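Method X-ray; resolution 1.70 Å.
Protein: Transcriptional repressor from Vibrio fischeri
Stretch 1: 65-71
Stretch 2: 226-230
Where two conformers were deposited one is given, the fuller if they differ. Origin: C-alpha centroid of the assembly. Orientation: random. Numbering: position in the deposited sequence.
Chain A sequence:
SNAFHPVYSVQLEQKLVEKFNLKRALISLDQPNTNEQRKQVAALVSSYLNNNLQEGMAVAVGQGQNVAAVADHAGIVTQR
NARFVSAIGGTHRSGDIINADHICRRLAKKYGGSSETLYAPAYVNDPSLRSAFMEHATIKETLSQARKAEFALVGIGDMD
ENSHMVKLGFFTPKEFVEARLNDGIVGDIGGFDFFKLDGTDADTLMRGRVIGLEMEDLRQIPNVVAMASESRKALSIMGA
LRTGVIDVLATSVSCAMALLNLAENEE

Stretch 1 (65-71) QNVAAVA
Stretch 2, residues 226-230: AMASE

A helix packed against the end of a strand and the loop that follows it can be held without one direct hydrogen bond, and this contact in a Vibrio fischeri transcriptional repressor is an example: apolar packing around a selenomethionine is joined to two water bridges that meet at one asparagine.

Residues 65-71 are helical throughout, with phi between -57° and -70° and psi between -30° and -48°; Ala-69 N donates to Gln-65 O at 3.1 Å, and Val-70 N donates to Val-67 O at 3.0 Å. The second stretch enters as a strand, with Ala-226 at -118/141 and Met-227 at -131/128. Ala-228 remains extended at -148/146, after which Ser-229 (-115/-19) turns the chain and Glu-230 follows at -99/114.

Register is set by Asn-66 and Met-227, whose CA atoms lie 6.2 Å apart and whose CB atoms approach to 4.2 Å. Extended geometry alternates the side chains: the CA-to-CB bonds of Met-227 and Ser-229 point toward the helix, while those of Ala-226 and Ala-228 point away. On the helix, Asn-66 and Val-70 point toward the second stretch, as expected of residues four apart and roughly one turn along.

Met-227, deposited as selenomethionine in two conformers, of which one is described, reaches along the helix with chi1 -48° (m), chi2 179° (t) and chi3 47° (p). Its SE lies 3.3 Å from CG2 of Val-70, a tight apolar contact, and 4.4 Å from CA of Val-67. Both valines are t rotamers. The p setting of chi3 brings CE of Met-227 to 3.3 Å from the backbone O of Asn-66, so the side chain packs against the helix backbone as well as a valine methyl.

The polar half is built on Asn-66, with chi1 -65° (m) and chi2 -48°. Its ND2 comes within 3.4 Å of Met-227 O, but the angle is too poor for a hydrogen bond. Its OD1 is 4.5 Å from Ser-229 OG, too far for direct bonding, and a water fills the gap: it donates to Asn-66 OD1 at 2.9 Å and is hydrogen-bonded to Ser-229 OG at 2.7 Å. Ser-229 has chi1 -75° (m). A second water donates both to Asn-66 OD1, at 3.1 Å, and to Glu-230 OE2, at 2.7 Å; Glu-230 adopts chi1 -65° (m), chi2 158° (t) and chi3 98°. One carbonyl oxygen thus accepts from two waters.

Together the stretches bury 237 Å², with Asn-66 and Met-227 contributing most.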

# COMPACT_ATOMS: atom_id res chain seq x y z
N GLN A 65 -12.15 12.99 -2.98
CA GLN A 65 -11.70 14.37 -3.09
C GLN A 65 -11.82 15.23 -1.84
O GLN A 65 -10.98 16.11 -1.61
CB GLN A 65 -12.42 15.05 -4.26
CG GLN A 65 -12.09 14.40 -5.58
CD GLN A 65 -12.87 15.03 -6.72
OE1 GLN A 65 -12.34 15.87 -7.46
NE2 GLN A 65 -14.14 14.65 -6.85
N ASN A 66 -12.87 15.02 -1.03
CA ASN A 66 -13.01 15.84 0.19
C ASN A 66 -11.82 15.57 1.11
O ASN A 66 -11.15 16.48 1.61
CB ASN A 66 -14.31 15.53 0.92
CG ASN A 66 -15.56 15.90 0.11
OD1 ASN A 66 -15.63 17.00 -0.42
ND2 ASN A 66 -16.54 15.00 0.03
N VAL A 67 -11.52 14.28 1.32
CA VAL A 67 -10.41 13.89 2.20
C VAL A 67 -9.06 14.31 1.63
O VAL A 67 -8.18 14.83 2.34
CB VAL A 67 -10.47 12.36 2.50
CG1 VAL A 67 -9.32 11.92 3.43
CG2 VAL A 67 -11.84 12.00 3.10
N ALA A 68 -8.89 14.14 0.32
CA ALA A 68 -7.61 14.45 -0.32
C ALA A 68 -7.27 15.93 -0.14
O ALA A 68 -6.10 16.29 0.05
CB ALA A 68 -7.64 14.10 -1.81
N ALA A 69 -8.30 16.78 -0.17
CA ALA A 69 -8.09 18.23 0.00
C ALA A 69 -7.36 18.56 1.33
O ALA A 69 -6.61 19.52 1.40
CB ALA A 69 -9.43 19.00 -0.08
N VAL A 70 -7.59 17.74 2.37
CA VAL A 70 -6.94 18.00 3.68
C VAL A 70 -5.44 17.71 3.55
O VAL A 70 -4.62 18.44 4.07
CB VAL A 70 -7.56 17.12 4.80
CG1 VAL A 70 -6.85 17.35 6.14
CG2 VAL A 70 -9.12 17.40 4.92
N ALA A 71 -5.11 16.64 2.84
CA ALA A 71 -3.70 16.32 2.65
C ALA A 71 -3.00 17.35 1.78
O ALA A 71 -1.82 17.65 1.97
CB ALA A 71 -3.56 14.90 2.05
N ALA A 226 -16.12 14.43 9.45
CA ALA A 226 -16.78 14.16 8.17
C ALA A 226 -16.88 15.46 7.39
O ALA A 226 -17.24 16.53 7.93
CB ALA A 226 -18.16 13.54 8.38
N MSE A 227 -16.66 15.35 6.09
CA MSE A 227 -16.46 16.52 5.27
C MSE A 227 -17.34 16.49 4.01
O MSE A 227 -17.31 15.51 3.27
CB MSE A 227 -14.98 16.55 4.90
CG MSE A 227 -14.02 16.35 6.09
SE MSE A 227 -12.23 16.40 5.30
CE MSE A 227 -12.57 18.09 4.18
N ALA A 228 -18.10 17.55 3.75
CA ALA A 228 -18.81 17.66 2.47
C ALA A 228 -18.90 19.12 2.09
O ALA A 228 -19.08 19.97 2.95
CB ALA A 228 -20.19 17.06 2.57
N SER A 229 -18.84 19.44 0.80
CA SER A 229 -18.85 20.86 0.42
C SER A 229 -20.07 21.30 -0.37
O SER A 229 -20.36 22.49 -0.48
CB SER A 229 -17.60 21.20 -0.39
OG SER A 229 -16.48 21.28 0.46
N GLU A 230 -20.77 20.34 -0.95
CA GLU A 230 -21.78 20.66 -1.96
C GLU A 230 -23.19 20.66 -1.39
O GLU A 230 -23.70 19.61 -1.01
CB GLU A 230 -21.68 19.68 -3.12
CG GLU A 230 -20.38 19.78 -3.89
CD GLU A 230 -20.05 18.51 -4.66
OE1 GLU A 230 -20.32 18.45 -5.88
OE2 GLU A 230 -19.50 17.57 -4.05
O HOH W 1 -15.49 19.05 1.68
O HOH W 2 -16.99 17.46 -3.13